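Local atomic coordinates of insect group II chitinase (Ostrinia furnacalis, PDB entry 5Y2C), a protein that probably hydrolyses chitin as a family 18 glycoside hydrolase, captured here as a catalytic-domain mutant holding a chitin oligosaccharide. Residues Y8-A13 with I36-V41; G81-S86 with D123-K128. One frame throughout, in Å; residues are numbered along the deposited sequence.

Contact 1: residues Y8-A13 with I36-V41; sequences YYTNWA and IYAFAV. With NAG (2-acetamido-2-deoxy-beta-D-glucopyranose), chain C.
Tyr8 and Ile36 run side by side, pointing the same way from adjacent parallel strands, with the isoleucine over one face of the tyrosine ring. Ile36 CB stands 3.9 Å from the Tyr8 ring centroid in a CH-pi contact, and Ile36 CG2 presses on Tyr8 CE2 at 3.4 Å. Tyr8 CG lies anti to its carbonyl carbon (chi1 -82°), which swings the ring beside Ile36; its OH goes on to a hydrogen bond with Asp121, and CE2 also meets the acetamido methyl C8 of NAG chain C. Ala38 CB lies near the ring plane at its edge. On the opposite face of the sheet, Tyr9 and Tyr37 both hold CG anti to the backbone N. Their rings lie alongside but tilted, planes 54° apart, with Tyr9 CE2 near the rim of one Tyr37 face, 3.6 Å from Tyr37 CE2. The Asn11 side chain crosses Tyr37 at about a right angle, its CB near the hydroxyl, and Asn11 ND2 and Tyr37 OH share Asp57 OD1 as a hydrogen-bonding partner. Between these faces three backbone bonds set the parallel register: Tyr9 N to Ile36 O (2.8 Å), Ala38 N to Tyr9 O (2.7 Å) and Asn11 N to Ala38 O (2.9 Å). A cis peptide then joins Ala38 to Phe39, and Ala38 CB sits over the centre of the Phe39 ring. Phe39 CD2 lies at the edge of the Trp12 ring, 3.8 Å from Trp12 CZ3, the two planes nearly parallel but slid apart. These are the first two strands of the family's TIM barrel. Apolar and aromatic groups form the sugar-facing surface, so the contact implies a pocket wall whose phenylalanine and tyrosine touch the glycan mainly by van der Waals packing, with Trp12 against another bound sugar.

Contact 2: residues G81-S86 with D123-K128; sequences GGWDDS and DWLYPK. With NAG (2-acetamido-2-deoxy-beta-D-glucopyranose), chain B; NAG (2-acetamido-2-deoxy-beta-D-glucopyranose), chain C; NAG (2-acetamido-2-deoxy-beta-D-glucopyranose), chain D; NAG (2-acetamido-2-deoxy-beta-D-glucopyranose), chain E.
Ser86 OG, anti to its carbonyl carbon (chi1 -67°), is turned to Leu125, while Trp83 CG, anti to the backbone N (chi1 175°), swings the indole over the glycan. The serine hydroxyl accepts a hydrogen bond from Leu125 N at 2.8 Å, nearly straight, and donates to Gly82 O, tying the turn to the loop that follows the neighbouring strand. Gly82 N donates to Asp123 O, in the carbonyl plane on a lone pair. At Gly81 a side chain would run into Asp123 O. Residues 123-125 close the DxxDxDxE signature at the C-terminal end of the fourth strand of the family 18 barrel; Leu125 is engineered in place of its glutamate, and a cis peptide joins it to Tyr126. Leu125 CD1 comes 3.3 Å from O4 of NAG chain B, the oxygen linking it to NAG chain C, consistent with the glutamate's role at the glycosidic bond. N2 of NAG chain B hangs over the centre of the Trp83 ring, which presents its edge to Leu125 CD1 and Tyr126 CE1. With an alanine in place of Trp83, NAG chain B would probably lose its aromatic platform and a gap would open beside Leu125 and Tyr126. Tyr126 OH grips O6 of the same sugar at 2.7 Å, Trp83 N bonds O3 of NAG chain C, and Asp84 N donates to O6 of NAG chain D.

How the contacts relate
Both contacts are buried, and together they follow successive strands of one barrel: contact 1 joins strands 4-10 and 34-42, contact 2 strands 75-82 and 119-124. They meet where 34-42 lies beside 75-82, with Ala40 O probably hydrogen-bonded to Gly81 N and Phe39 packed against Asp123 and Gly81. Contact 1 is a regular parallel pairing, with packing on both faces of the sheet. Contact 2 lies where the strands give way to loops, so its pairing is short, a serine side chain takes over part of the bonding, and polar grips on several sugars are added to packing. NAG chain C touches both contacts.

Contact 1: residues Y8-A13 with I36-V41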
loop_
_atom_site.group_PDB
_atom_site.type_symbol
_atom_site.label_atom_id
_atom_site.label_comp_id
_atom_site.label_asym_id
_atom_site.label_seq_id
_atom_site.Cartn_x
_atom_site.Cartn_y
_atom_site.Cartn_z
ATOM N N TYR A 8 -4.237 -5.130 -2.418
ATOM C CA TYR A 8 -5.121 -3.985 -2.543
ATOM C C TYR A 8 -5.664 -3.950 -3.967
ATOM O O TYR A 8 -4.895 -3.940 -4.937
ATOM C CB TYR A 8 -4.382 -2.702 -2.180
ATOM C CG TYR A 8 -4.339 -2.500 -0.684
ATOM C CD1 TYR A 8 -3.312 -3.036 0.082
ATOM C CD2 TYR A 8 -5.356 -1.818 -0.026
ATOM C CE1 TYR A 8 -3.284 -2.861 1.453
ATOM C CE2 TYR A 8 -5.334 -1.648 1.332
ATOM C CZ TYR A 8 -4.301 -2.167 2.067
ATOM O OH TYR A 8 -4.294 -1.989 3.424
ATOM N N TYR A 9 -6.988 -4.001 -4.084
ATOM C CA TYR A 9 -7.703 -3.793 -5.330
ATOM C C TYR A 9 -8.227 -2.361 -5.289
ATOM O O TYR A 9 -8.751 -1.924 -4.255
ATOM C CB TYR A 9 -8.848 -4.802 -5.485
ATOM C CG TYR A 9 -9.884 -4.395 -6.517
ATOM C CD1 TYR A 9 -9.744 -4.764 -7.859
ATOM C CD2 TYR A 9 -10.984 -3.619 -6.159
ATOM C CE1 TYR A 9 -10.673 -4.371 -8.805
ATOM C CE2 TYR A 9 -11.908 -3.217 -7.097
ATOM C CZ TYR A 9 -11.752 -3.595 -8.415
ATOM O OH TYR A 9 -12.693 -3.199 -9.341
ATOM N N THR A 10 -8.045 -1.613 -6.384
ATOM C CA THR A 10 -8.471 -0.217 -6.435
ATOM C C THR A 10 -9.590 -0.063 -7.450
ATOM O O THR A 10 -9.416 -0.395 -8.629
ATOM C CB THR A 10 -7.307 0.737 -6.757
ATOM O OG1 THR A 10 -6.837 0.552 -8.099
ATOM C CG2 THR A 10 -6.166 0.515 -5.807
ATOM N N ASN A 11 -10.728 0.480 -7.005
ATOM C CA ASN A 11 -11.873 0.567 -7.904
ATOM C C ASN A 11 -11.633 1.546 -9.055
ATOM O O ASN A 11 -12.150 1.322 -10.156
ATOM C CB ASN A 11 -13.149 0.919 -7.128
ATOM C CG ASN A 11 -13.039 2.210 -6.342
ATOM O OD1 ASN A 11 -11.970 2.796 -6.222
ATOM N ND2 ASN A 11 -14.155 2.640 -5.773
ATOM N N TRP A 12 -10.828 2.599 -8.855
ATOM C CA TRP A 12 -10.603 3.573 -9.921
ATOM C C TRP A 12 -9.684 3.052 -11.036
ATOM O O TRP A 12 -9.573 3.700 -12.081
ATOM C CB TRP A 12 -10.062 4.889 -9.339
ATOM C CG TRP A 12 -8.702 4.799 -8.729
ATOM C CD1 TRP A 12 -7.507 4.983 -9.362
ATOM C CD2 TRP A 12 -8.390 4.498 -7.363
ATOM N NE1 TRP A 12 -6.469 4.813 -8.478
ATOM C CE2 TRP A 12 -6.983 4.511 -7.243
ATOM C CE3 TRP A 12 -9.161 4.202 -6.233
ATOM C CZ2 TRP A 12 -6.329 4.254 -6.033
ATOM C CZ3 TRP A 12 -8.512 3.934 -5.029
ATOM C CH2 TRP A 12 -7.110 3.969 -4.936
ATOM N N ALA A 13 -9.055 1.888 -10.875
ATOM C CA ALA A 13 -8.301 1.299 -11.980
ATOM C C ALA A 13 -9.200 0.949 -13.156
ATOM O O ALA A 13 -8.695 0.595 -14.222
ATOM C CB ALA A 13 -7.564 0.037 -11.515
ATOM N N ILE A 36 -8.164 -6.336 -0.240
ATOM C CA ILE A 36 -8.697 -5.113 0.336
ATOM C C ILE A 36 -9.255 -4.275 -0.810
ATOM O O ILE A 36 -8.527 -3.930 -1.750
ATOM C CB ILE A 36 -7.639 -4.310 1.098
ATOM C CG1 ILE A 36 -6.884 -5.179 2.116
ATOM C CG2 ILE A 36 -8.326 -3.132 1.775
ATOM C CD1 ILE A 36 -7.757 -5.949 3.068
ATOM N N TYR A 37 -10.534 -3.921 -0.711
ATOM C CA TYR A 37 -11.222 -3.109 -1.712
ATOM C C TYR A 37 -11.018 -1.634 -1.376
ATOM O O TYR A 37 -11.602 -1.117 -0.415
ATOM C CB TYR A 37 -12.703 -3.476 -1.738
ATOM C CG TYR A 37 -13.485 -2.939 -2.908
ATOM C CD1 TYR A 37 -13.715 -1.574 -3.047
ATOM C CD2 TYR A 37 -14.052 -3.799 -3.837
ATOM C CE1 TYR A 37 -14.439 -1.074 -4.109
ATOM C CE2 TYR A 37 -14.784 -3.317 -4.898
ATOM C CZ TYR A 37 -14.975 -1.955 -5.035
ATOM O OH TYR A 37 -15.711 -1.490 -6.099
ATOM N N ALA A 38 -10.205 -0.949 -2.170
ATOM C CA ALA A 38 -9.892 0.461 -1.938
ATOM C C ALA A 38 -10.605 1.342 -2.963
ATOM O O ALA A 38 -10.593 1.031 -4.161
ATOM C CB ALA A 38 -8.376 0.693 -1.996
ATOM N N PHE A 39 -11.260 2.410 -2.500
ATOM C CA PHE A 39 -11.462 2.726 -1.080
ATOM C C PHE A 39 -12.936 3.050 -0.886
ATOM O O PHE A 39 -13.595 3.484 -1.836
ATOM C CB PHE A 39 -10.654 3.961 -0.619
ATOM C CG PHE A 39 -9.188 3.715 -0.416
ATOM C CD1 PHE A 39 -8.744 2.926 0.637
ATOM C CD2 PHE A 39 -8.245 4.327 -1.243
ATOM C CE1 PHE A 39 -7.396 2.695 0.834
ATOM C CE2 PHE A 39 -6.878 4.114 -1.043
ATOM C CZ PHE A 39 -6.458 3.290 -0.003
ATOM N N ALA A 40 -13.441 2.888 0.335
ATOM C CA ALA A 40 -14.639 3.603 0.758
ATOM C C ALA A 40 -14.209 4.845 1.535
ATOM O O ALA A 40 -13.035 5.020 1.876
ATOM C CB ALA A 40 -15.578 2.720 1.595
ATOM N N VAL A 41 -15.178 5.731 1.794
ATOM C CA VAL A 41 -14.891 7.027 2.389
ATOM C C VAL A 41 -15.818 7.291 3.570
ATOM O O VAL A 41 -16.842 6.625 3.765
ATOM C CB VAL A 41 -14.985 8.160 1.342
ATOM C CG1 VAL A 41 -13.921 7.932 0.252
ATOM C CG2 VAL A 41 -16.382 8.238 0.732
HETATM C C1 NAG C . -0.898 5.003 0.521
HETATM C C2 NAG C . -2.376 4.718 0.370
HETATM C C3 NAG C . -2.912 5.009 -1.027
HETATM C C4 NAG C . -1.903 5.467 -2.067
HETATM C C5 NAG C . -0.718 4.536 -1.915
HETATM C C6 NAG C . 0.450 4.844 -2.801
HETATM C C7 NAG C . -3.444 3.051 1.727
HETATM C C8 NAG C . -3.583 1.602 1.934
HETATM N N2 NAG C . -2.716 3.374 0.719
HETATM O O3 NAG C . -3.938 5.938 -0.892
HETATM O O4 NAG C . -2.426 5.393 -3.332
HETATM O O5 NAG C . -0.243 4.484 -0.582
HETATM O O6 NAG C . 0.809 6.174 -2.715
HETATM O O7 NAG C . -3.975 3.821 2.419
#

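Contact 2: residues G81-S86 with D123-K128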
loop_
_atom_site.group_PDB
_atom_site.type_symbol
_atom_site.label_atom_id
_atom_site.label_comp_id
_atom_site.label_asym_id
_atom_site.label_seq_id
_atom_site.Cartn_x
_atom_site.Cartn_y
_atom_site.Cartn_z
ATOM N N GLY A 81 -10.860 4.979 3.629
ATOM C CA GLY A 81 -9.977 6.116 3.702
ATOM C C GLY A 81 -9.066 6.250 2.502
ATOM O O GLY A 81 -9.515 6.564 1.396
ATOM N N GLY A 82 -7.781 5.992 2.709
ATOM C CA GLY A 82 -6.771 6.260 1.709
ATOM C C GLY A 82 -6.215 7.664 1.849
ATOM O O GLY A 82 -6.671 8.471 2.659
ATOM N N TRP A 83 -5.195 7.958 1.039
ATOM C CA TRP A 83 -4.539 9.257 1.144
ATOM C C TRP A 83 -5.516 10.396 0.881
ATOM O O TRP A 83 -5.610 11.352 1.669
ATOM C CB TRP A 83 -3.370 9.343 0.172
ATOM C CG TRP A 83 -2.740 10.718 0.181
ATOM C CD1 TRP A 83 -2.929 11.707 -0.739
ATOM C CD2 TRP A 83 -1.866 11.262 1.183
ATOM N NE1 TRP A 83 -2.212 12.823 -0.385
ATOM C CE2 TRP A 83 -1.548 12.579 0.786
ATOM C CE3 TRP A 83 -1.307 10.762 2.363
ATOM C CZ2 TRP A 83 -0.698 13.406 1.530
ATOM C CZ3 TRP A 83 -0.461 11.588 3.105
ATOM C CH2 TRP A 83 -0.164 12.893 2.682
ATOM N N ASP A 84 -6.241 10.320 -0.236
ATOM C CA ASP A 84 -7.067 11.443 -0.663
ATOM C C ASP A 84 -8.234 11.688 0.296
ATOM O O ASP A 84 -8.580 12.842 0.573
ATOM C CB ASP A 84 -7.546 11.220 -2.101
ATOM C CG ASP A 84 -8.691 12.125 -2.468
ATOM O OD1 ASP A 84 -8.487 13.355 -2.441
ATOM O OD2 ASP A 84 -9.803 11.614 -2.757
ATOM N N ASP A 85 -8.866 10.627 0.801
ATOM C CA ASP A 85 -9.971 10.816 1.743
ATOM C C ASP A 85 -9.503 11.231 3.133
ATOM O O ASP A 85 -10.328 11.656 3.947
ATOM C CB ASP A 85 -10.824 9.548 1.862
ATOM C CG ASP A 85 -12.203 9.826 2.471
ATOM O OD1 ASP A 85 -12.943 10.650 1.898
ATOM O OD2 ASP A 85 -12.539 9.247 3.529
ATOM N N SER A 86 -8.208 11.127 3.423
ATOM C CA SER A 86 -7.691 11.518 4.725
ATOM C C SER A 86 -7.452 13.032 4.854
ATOM O O SER A 86 -6.846 13.466 5.837
ATOM C CB SER A 86 -6.402 10.754 5.013
ATOM O OG SER A 86 -6.678 9.381 5.178
ATOM N N ASP A 123 -7.798 2.817 6.849
ATOM C CA ASP A 123 -6.764 3.524 6.103
ATOM C C ASP A 123 -6.869 5.026 6.317
ATOM O O ASP A 123 -6.970 5.802 5.353
ATOM C CB ASP A 123 -6.857 3.186 4.611
ATOM C CG ASP A 123 -6.960 1.695 4.373
ATOM O OD1 ASP A 123 -6.151 0.969 4.976
ATOM O OD2 ASP A 123 -7.841 1.245 3.601
ATOM N N TRP A 124 -6.854 5.449 7.578
ATOM C CA TRP A 124 -6.813 6.868 7.912
ATOM C C TRP A 124 -5.362 7.314 7.936
ATOM O O TRP A 124 -4.578 6.830 8.759
ATOM C CB TRP A 124 -7.498 7.135 9.251
ATOM C CG TRP A 124 -7.380 8.538 9.743
ATOM C CD1 TRP A 124 -7.097 9.653 9.005
ATOM C CD2 TRP A 124 -7.516 8.980 11.098
ATOM N NE1 TRP A 124 -7.052 10.761 9.814
ATOM C CE2 TRP A 124 -7.302 10.375 11.106
ATOM C CE3 TRP A 124 -7.797 8.334 12.307
ATOM C CZ2 TRP A 124 -7.378 11.130 12.272
ATOM C CZ3 TRP A 124 -7.863 9.083 13.457
ATOM C CH2 TRP A 124 -7.656 10.465 13.434
ATOM N N LEU A 125 -5.000 8.218 7.031
ATOM C CA LEU A 125 -3.611 8.662 6.873
ATOM C C LEU A 125 -3.515 10.136 7.260
ATOM O O LEU A 125 -3.703 11.018 6.421
ATOM C CB LEU A 125 -3.090 8.443 5.444
ATOM C CG LEU A 125 -3.279 7.116 4.706
ATOM C CD1 LEU A 125 -2.268 7.018 3.579
ATOM C CD2 LEU A 125 -3.160 5.923 5.637
ATOM N N TYR A 126 -3.194 10.411 8.528
ATOM C CA TYR A 126 -2.955 9.424 9.593
ATOM C C TYR A 126 -3.528 10.045 10.867
ATOM O O TYR A 126 -3.755 11.257 10.893
ATOM C CB TYR A 126 -1.456 9.112 9.764
ATOM C CG TYR A 126 -0.690 8.954 8.471
ATOM C CD1 TYR A 126 -0.224 10.067 7.785
ATOM C CD2 TYR A 126 -0.413 7.698 7.937
ATOM C CE1 TYR A 126 0.474 9.953 6.603
ATOM C CE2 TYR A 126 0.308 7.567 6.741
ATOM C CZ TYR A 126 0.751 8.707 6.083
ATOM O OH TYR A 126 1.457 8.641 4.893
ATOM N N PRO A 127 -3.752 9.257 11.922
ATOM C CA PRO A 127 -4.167 9.858 13.199
ATOM C C PRO A 127 -3.162 10.905 13.635
ATOM O O PRO A 127 -1.951 10.695 13.536
ATOM C CB PRO A 127 -4.203 8.672 14.165
ATOM C CG PRO A 127 -4.387 7.476 13.296
ATOM C CD PRO A 127 -3.685 7.782 12.005
ATOM N N LYS A 128 -3.675 12.064 14.057
ATOM C CA LYS A 128 -2.880 13.205 14.522
ATOM C C LYS A 128 -2.108 13.889 13.389
ATOM O O LYS A 128 -2.176 15.116 13.248
ATOM C CB LYS A 128 -1.943 12.790 15.662
ATOM C CG LYS A 128 -0.775 13.727 15.882
ATOM C CD LYS A 128 -1.172 14.920 16.724
ATOM C CE LYS A 128 0.035 15.759 17.110
ATOM N NZ LYS A 128 -0.415 17.135 17.433
HETATM C C1 NAG B . 1.936 9.459 0.973
HETATM C C2 NAG B . 1.260 9.277 -0.355
HETATM C C3 NAG B . 0.116 8.301 -0.206
HETATM C C4 NAG B . 0.492 7.029 0.500
HETATM C C5 NAG B . 1.162 7.406 1.787
HETATM C C6 NAG B . 1.785 6.211 2.439
HETATM C C7 NAG B . 1.355 11.224 -1.824
HETATM C C8 NAG B . 0.826 12.565 -2.035
HETATM N N2 NAG B . 0.799 10.512 -0.891
HETATM O O3 NAG B . -0.351 8.004 -1.473
HETATM O O4 NAG B . -0.736 6.390 0.706
HETATM O O5 NAG B . 2.214 8.226 1.481
HETATM O O6 NAG B . 1.636 6.162 3.812
HETATM O O7 NAG B . 2.214 10.857 -2.507
HETATM C C1 NAG C . -0.898 5.003 0.521
HETATM C C2 NAG C . -2.376 4.718 0.370
HETATM C C3 NAG C . -2.912 5.009 -1.027
HETATM C C4 NAG C . -1.903 5.467 -2.067
HETATM C C5 NAG C . -0.718 4.536 -1.915
HETATM C C6 NAG C . 0.450 4.844 -2.801
HETATM C C7 NAG C . -3.444 3.051 1.727
HETATM C C8 NAG C . -3.583 1.602 1.934
HETATM N N2 NAG C . -2.716 3.374 0.719
HETATM O O3 NAG C . -3.938 5.938 -0.892
HETATM O O4 NAG C . -2.426 5.393 -3.332
HETATM O O5 NAG C . -0.243 4.484 -0.582
HETATM O O6 NAG C . 0.809 6.174 -2.715
HETATM O O7 NAG C . -3.975 3.821 2.419
HETATM C C1 NAG D . -2.793 6.619 -3.828
HETATM C C2 NAG D . -2.672 6.617 -5.314
HETATM C C3 NAG D . -3.300 7.880 -5.875
HETATM C C4 NAG D . -4.732 7.998 -5.397
HETATM C C5 NAG D . -4.781 7.874 -3.891
HETATM C C6 NAG D . -6.186 7.838 -3.352
HETATM C C7 NAG D . -0.911 5.403 -6.310
HETATM C C8 NAG D . 0.530 5.404 -6.608
HETATM N N2 NAG D . -1.353 6.481 -5.789
HETATM O O3 NAG D . -3.244 7.789 -7.239
HETATM O O4 NAG D . -5.329 9.194 -5.775
HETATM O O5 NAG D . -4.152 6.660 -3.626
HETATM O O6 NAG D . -6.235 8.072 -1.968
HETATM O O7 NAG D . -1.585 4.479 -6.539
HETATM C C1 NAG E . 5.985 12.108 2.941
HETATM C C2 NAG E . 5.720 10.742 3.495
HETATM C C3 NAG E . 4.901 9.910 2.528
HETATM C C4 NAG E . 3.734 10.646 1.924
HETATM C C5 NAG E . 4.199 11.980 1.436
HETATM C C6 NAG E . 3.035 12.821 1.065
HETATM C C7 NAG E . 7.228 9.606 4.951
HETATM C C8 NAG E . 8.384 8.708 4.956
HETATM N N2 NAG E . 6.947 10.111 3.791
HETATM O O3 NAG E . 4.440 8.822 3.240
HETATM O O4 NAG E . 3.222 9.964 0.820
HETATM O O5 NAG E . 4.774 12.615 2.520
HETATM O O6 NAG E . 3.512 14.070 0.706
HETATM O O7 NAG E . 6.622 9.798 5.923
HETATM O O HOH W 1 -6.606 13.366 8.291
#